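Local coordinates for protein glycerol trinitrate reductase (Agrobacterium tumefaciens, PDB 5EPD) that probably acts as an FMN-dependent, NAD(P)H-using oxidoreductase of the Old Yellow Enzyme family, named for reducing glycerol trinitrate and captured here without its flavin, at residues A[115-127]-A[191-205]. Residues are numbered along the deposited sequence; the frame is centred on the assembly and turned at random.
Sequences GRIVLQLWHVGRI and DGVEVHGANGYLLEQ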
loop_
_atom_site.group_PDB
_atom_site.type_symbol
_atom_site.label_atom_id
_atom_site.label_comp_id
_atom_site.label_asym_id
_atom_site.label_seq_id
_atom_site.Cartn_x
_atom_site.Cartn_y
_atom_site.Cartn_z
ATOM N N GLY A 115 -14.556 -10.682 -6.934
ATOM C CA GLY A 115 -13.759 -9.870 -5.998
ATOM C C GLY A 115 -13.535 -8.406 -6.366
ATOM O O GLY A 115 -13.970 -7.928 -7.422
ATOM N N ARG A 116 -12.863 -7.685 -5.473
ATOM C CA ARG A 116 -12.439 -6.296 -5.733
ATOM C C ARG A 116 -10.945 -6.153 -5.490
ATOM O O ARG A 116 -10.365 -6.811 -4.610
ATOM C CB ARG A 116 -13.193 -5.306 -4.846
ATOM C CG ARG A 116 -14.692 -5.424 -4.999
ATOM C CD ARG A 116 -15.111 -4.761 -6.297
ATOM N NE ARG A 116 -15.988 -5.591 -7.113
ATOM C CZ ARG A 116 -16.756 -5.133 -8.104
ATOM N NH1 ARG A 116 -16.780 -3.842 -8.419
ATOM N NH2 ARG A 116 -17.510 -5.982 -8.797
ATOM N N ILE A 117 -10.322 -5.306 -6.293
ATOM C CA ILE A 117 -8.879 -5.096 -6.207
ATOM C C ILE A 117 -8.506 -3.679 -6.601
ATOM O O ILE A 117 -8.891 -3.163 -7.661
ATOM C CB ILE A 117 -8.061 -6.143 -7.013
ATOM C CG1 ILE A 117 -6.576 -6.044 -6.638
ATOM C CG2 ILE A 117 -8.291 -5.996 -8.520
ATOM C CD1 ILE A 117 -5.732 -7.097 -7.326
ATOM N N VAL A 118 -7.750 -3.080 -5.697
ATOM C CA VAL A 118 -7.237 -1.749 -5.810
ATOM C C VAL A 118 -5.702 -1.865 -5.903
ATOM O O VAL A 118 -5.092 -2.707 -5.225
ATOM C CB VAL A 118 -7.723 -0.982 -4.573
ATOM C CG1 VAL A 118 -6.819 0.181 -4.220
ATOM C CG2 VAL A 118 -9.146 -0.511 -4.824
ATOM N N LEU A 119 -5.085 -1.051 -6.759
ATOM C CA LEU A 119 -3.611 -1.008 -6.878
ATOM C C LEU A 119 -2.976 0.054 -5.949
ATOM O O LEU A 119 -3.349 1.235 -5.955
ATOM C CB LEU A 119 -3.199 -0.802 -8.344
ATOM C CG LEU A 119 -1.708 -0.756 -8.691
ATOM C CD1 LEU A 119 -1.419 -1.179 -10.123
ATOM C CD2 LEU A 119 -1.157 0.641 -8.505
ATOM N N GLN A 120 -1.998 -0.368 -5.153
ATOM C CA GLN A 120 -1.274 0.584 -4.296
ATOM C C GLN A 120 -0.081 1.203 -5.018
ATOM O O GLN A 120 0.920 0.536 -5.271
ATOM C CB GLN A 120 -0.806 -0.046 -2.971
ATOM C CG GLN A 120 -0.296 0.987 -1.967
ATOM C CD GLN A 120 0.374 0.389 -0.755
ATOM O OE1 GLN A 120 1.265 -0.432 -0.886
ATOM N NE2 GLN A 120 -0.011 0.821 0.414
ATOM N N LEU A 121 -0.213 2.491 -5.320
ATOM C CA LEU A 121 0.817 3.280 -6.002
ATOM C C LEU A 121 2.011 3.681 -5.127
ATOM O O LEU A 121 1.850 4.354 -4.083
ATOM C CB LEU A 121 0.212 4.575 -6.536
ATOM C CG LEU A 121 -0.933 4.383 -7.514
ATOM C CD1 LEU A 121 -1.633 5.725 -7.699
ATOM C CD2 LEU A 121 -0.429 3.807 -8.831
ATOM N N TRP A 122 3.206 3.354 -5.620
ATOM C CA TRP A 122 4.422 3.434 -4.846
ATOM C C TRP A 122 5.481 4.376 -5.426
ATOM O O TRP A 122 5.725 4.394 -6.638
ATOM C CB TRP A 122 5.015 2.035 -4.842
ATOM C CG TRP A 122 5.758 1.622 -3.641
ATOM C CD1 TRP A 122 5.875 2.284 -2.427
ATOM C CD2 TRP A 122 6.461 0.388 -3.499
ATOM N NE1 TRP A 122 6.614 1.513 -1.546
ATOM C CE2 TRP A 122 6.973 0.344 -2.179
ATOM C CE3 TRP A 122 6.662 -0.704 -4.344
ATOM C CZ2 TRP A 122 7.703 -0.747 -1.703
ATOM C CZ3 TRP A 122 7.383 -1.781 -3.878
ATOM C CH2 TRP A 122 7.896 -1.801 -2.570
ATOM N N HIS A 123 6.123 5.132 -4.539
ATOM C CA HIS A 123 7.450 5.712 -4.782
ATOM C C HIS A 123 8.230 5.565 -3.472
ATOM O O HIS A 123 7.930 6.247 -2.468
ATOM C CB HIS A 123 7.362 7.196 -5.183
ATOM C CG HIS A 123 8.580 7.713 -5.882
ATOM N ND1 HIS A 123 9.864 7.436 -5.461
ATOM C CD2 HIS A 123 8.711 8.507 -6.973
ATOM C CE1 HIS A 123 10.734 8.024 -6.261
ATOM N NE2 HIS A 123 10.060 8.691 -7.182
ATOM N N VAL A 124 9.243 4.704 -3.487
ATOM C CA VAL A 124 10.032 4.435 -2.269
ATOM C C VAL A 124 10.916 5.566 -1.729
ATOM O O VAL A 124 11.401 5.508 -0.589
ATOM C CB VAL A 124 10.930 3.187 -2.434
ATOM C CG1 VAL A 124 10.057 1.970 -2.755
ATOM C CG2 VAL A 124 12.042 3.421 -3.459
ATOM N N GLY A 125 11.160 6.579 -2.541
ATOM C CA GLY A 125 12.077 7.643 -2.145
ATOM C C GLY A 125 13.435 7.064 -1.773
ATOM O O GLY A 125 14.016 6.282 -2.539
ATOM N N ARG A 126 13.940 7.434 -0.597
ATOM C CA ARG A 126 15.313 7.050 -0.210
ATOM C C ARG A 126 15.500 5.572 0.157
ATOM O O ARG A 126 16.659 5.117 0.332
ATOM C CB ARG A 126 15.796 7.903 0.954
ATOM C CG ARG A 126 15.110 7.594 2.266
ATOM C CD ARG A 126 15.356 8.687 3.276
ATOM N NE ARG A 126 14.728 8.339 4.541
ATOM C CZ ARG A 126 15.078 8.816 5.737
ATOM N NH1 ARG A 126 16.071 9.696 5.895
ATOM N NH2 ARG A 126 14.396 8.414 6.794
ATOM N N ILE A 127 14.383 4.833 0.272
ATOM C CA ILE A 127 14.436 3.393 0.571
ATOM C C ILE A 127 14.594 2.626 -0.746
ATOM O O ILE A 127 13.656 1.969 -1.238
ATOM C CB ILE A 127 13.213 2.934 1.387
ATOM C CG1 ILE A 127 13.129 3.755 2.678
ATOM C CG2 ILE A 127 13.332 1.462 1.776
ATOM C CD1 ILE A 127 11.933 3.400 3.538
ATOM N N ASP A 191 -10.224 -1.500 -9.651
ATOM C CA ASP A 191 -11.422 -0.836 -9.135
ATOM C C ASP A 191 -11.095 0.504 -8.456
ATOM O O ASP A 191 -11.994 1.221 -8.040
ATOM C CB ASP A 191 -12.139 -1.786 -8.165
ATOM C CG ASP A 191 -12.440 -3.132 -8.805
ATOM O OD1 ASP A 191 -13.135 -3.119 -9.834
ATOM O OD2 ASP A 191 -11.943 -4.194 -8.341
ATOM N N GLY A 192 -9.805 0.818 -8.355
ATOM C CA GLY A 192 -9.324 2.088 -7.821
ATOM C C GLY A 192 -7.852 1.943 -7.435
ATOM O O GLY A 192 -7.228 0.915 -7.722
ATOM N N VAL A 193 -7.316 2.965 -6.770
ATOM C CA VAL A 193 -5.936 2.948 -6.280
ATOM C C VAL A 193 -5.813 3.380 -4.829
ATOM O O VAL A 193 -6.711 4.031 -4.262
ATOM C CB VAL A 193 -5.022 3.880 -7.088
ATOM C CG1 VAL A 193 -5.012 3.464 -8.557
ATOM C CG2 VAL A 193 -5.460 5.336 -6.915
ATOM N N GLU A 194 -4.669 3.029 -4.250
ATOM C CA GLU A 194 -4.316 3.446 -2.905
ATOM C C GLU A 194 -2.918 4.085 -2.941
ATOM O O GLU A 194 -1.930 3.429 -3.172
ATOM C CB GLU A 194 -4.325 2.259 -1.946
ATOM C CG GLU A 194 -3.998 2.697 -0.541
ATOM C CD GLU A 194 -3.990 1.579 0.451
ATOM O OE1 GLU A 194 -2.873 1.202 0.885
ATOM O OE2 GLU A 194 -5.092 1.101 0.801
ATOM N N VAL A 195 -2.853 5.382 -2.709
ATOM C CA VAL A 195 -1.588 6.119 -2.660
ATOM C C VAL A 195 -0.783 5.625 -1.444
ATOM O O VAL A 195 -1.289 5.644 -0.306
ATOM C CB VAL A 195 -1.877 7.657 -2.598
ATOM C CG1 VAL A 195 -0.604 8.480 -2.382
ATOM C CG2 VAL A 195 -2.582 8.105 -3.878
ATOM N N HIS A 196 0.449 5.161 -1.658
ATOM C CA HIS A 196 1.260 4.737 -0.502
ATOM C C HIS A 196 1.882 5.972 0.227
ATOM O O HIS A 196 2.969 6.489 -0.148
ATOM C CB HIS A 196 2.332 3.694 -0.901
ATOM C CG HIS A 196 2.836 2.850 0.246
ATOM N ND1 HIS A 196 2.639 3.177 1.576
ATOM C CD2 HIS A 196 3.555 1.701 0.246
ATOM C CE1 HIS A 196 3.189 2.254 2.345
ATOM N NE2 HIS A 196 3.753 1.344 1.561
ATOM N N GLY A 197 1.179 6.432 1.273
ATOM C CA GLY A 197 1.610 7.595 2.062
ATOM C C GLY A 197 2.251 7.220 3.398
ATOM O O GLY A 197 2.422 8.094 4.271
ATOM N N ALA A 198 2.663 5.942 3.525
ATOM C CA ALA A 198 3.103 5.333 4.806
ATOM C C ALA A 198 4.468 4.684 4.729
ATOM O O ALA A 198 5.122 4.660 3.666
ATOM C CB ALA A 198 2.089 4.277 5.249
ATOM N N ASN A 199 4.884 4.166 5.893
ATOM C CA ASN A 199 5.932 3.144 6.024
ATOM C C ASN A 199 7.294 3.611 5.530
ATOM O O ASN A 199 8.106 2.811 5.016
ATOM C CB ASN A 199 5.494 1.829 5.346
ATOM C CG ASN A 199 4.164 1.282 5.906
ATOM O OD1 ASN A 199 3.641 1.753 6.929
ATOM N ND2 ASN A 199 3.617 0.274 5.232
ATOM N N GLY A 200 7.528 4.919 5.675
ATOM C CA GLY A 200 8.850 5.527 5.429
ATOM C C GLY A 200 9.225 5.848 3.988
ATOM O O GLY A 200 10.356 6.235 3.728
ATOM N N TYR A 201 8.288 5.691 3.053
ATOM C CA TYR A 201 8.570 5.898 1.631
ATOM C C TYR A 201 8.364 7.375 1.276
ATOM O O TYR A 201 8.162 8.180 2.187
ATOM C CB TYR A 201 7.712 4.950 0.812
ATOM C CG TYR A 201 8.026 3.502 1.160
ATOM C CD1 TYR A 201 9.289 2.962 0.905
ATOM C CD2 TYR A 201 7.083 2.690 1.786
ATOM C CE1 TYR A 201 9.596 1.655 1.229
ATOM C CE2 TYR A 201 7.387 1.374 2.111
ATOM C CZ TYR A 201 8.645 0.864 1.820
ATOM O OH TYR A 201 8.941 -0.425 2.150
ATOM N N LEU A 202 8.438 7.730 -0.016
ATOM C CA LEU A 202 8.693 9.116 -0.445
ATOM C C LEU A 202 7.794 10.128 0.250
ATOM O O LEU A 202 8.269 11.147 0.821
ATOM C CB LEU A 202 8.532 9.278 -1.962
ATOM C CG LEU A 202 8.868 10.669 -2.525
ATOM C CD1 LEU A 202 10.319 11.064 -2.271
ATOM C CD2 LEU A 202 8.588 10.750 -4.015
ATOM N N LEU A 203 6.501 9.856 0.208
ATOM C CA LEU A 203 5.551 10.879 0.606
ATOM C C LEU A 203 5.602 11.099 2.117
ATOM O O LEU A 203 5.367 12.220 2.567
ATOM C CB LEU A 203 4.131 10.536 0.128
ATOM C CG LEU A 203 3.978 10.166 -1.359
ATOM C CD1 LEU A 203 2.530 9.834 -1.735
ATOM C CD2 LEU A 203 4.547 11.279 -2.239
ATOM N N GLU A 204 5.889 10.037 2.887
ATOM C CA GLU A 204 6.039 10.139 4.339
ATOM C C GLU A 204 7.390 10.799 4.682
ATOM O O GLU A 204 7.516 11.514 5.707
ATOM C CB GLU A 204 5.927 8.769 5.041
ATOM C CG GLU A 204 6.033 8.882 6.577
ATOM C CD GLU A 204 6.003 7.553 7.337
ATOM O OE1 GLU A 204 7.015 6.807 7.326
ATOM O OE2 GLU A 204 4.979 7.282 8.001
ATOM N N GLN A 205 8.399 10.579 3.840
ATOM C CA GLN A 205 9.690 11.208 4.063
ATOM C C GLN A 205 9.491 12.719 4.080
ATOM O O GLN A 205 10.139 13.412 4.839
ATOM C CB GLN A 205 10.694 10.842 2.974
ATOM C CG GLN A 205 11.334 9.482 3.129
ATOM C CD GLN A 205 11.743 8.906 1.789
ATOM O OE1 GLN A 205 12.350 9.596 0.953
ATOM N NE2 GLN A 205 11.416 7.639 1.571
HETATM O O HOH W 1 4.974 6.517 -2.043
HETATM O O HOH W 2 12.639 6.406 5.195
#
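The His196 ring is sandwiched: the Gln120 amide stacks on one face, 15° from parallel, with NE2 over the ring centre, while Tyr201 CD2 sits over the rim of the other. Trp122 meets Tyr201 edge to face, the planes 83° apart, bringing Trp122 NE1 above the middle of the tyrosine ring, 3.6 Å from Tyr201 CG; Asn199 O lies over the tyrosine's opposite face, toward its rim, and Val124 O at its edge. Leu202 CD2 makes a CH-pi contact with the His123 ring, 3.7 Å from its centroid. The extended Gln120 chain, its CG trans to the main-chain nitrogen (chi1 -169°), lays the amide on His196, and its NE2 also makes a weak bond to Glu194 OE1; Glu194 OE2 is taken by Tyr281 and His283.

Strands 117-122 and 193-196 pair in parallel through a ladder of five backbone bonds, from Asp191 N to Ile117 O through to His196 N to Leu121 O. At the N-terminal end Asp191 OD2 takes Ile117 N at 2.8 Å through its anti lone pair, with His111 a second donor. Beyond the strands, the Gln205 amide joins two turns: NE2 gives to Val124 O in one and Gly200 O in the other, and OE1 accepts from Arg126 N at 3.1 Å. These are neighbouring third and fourth strands of a TIM barrel; the aromatic cluster sits at their C-terminal ends, Tyr201 coming from the turn after 193-196, where this fold builds its active site.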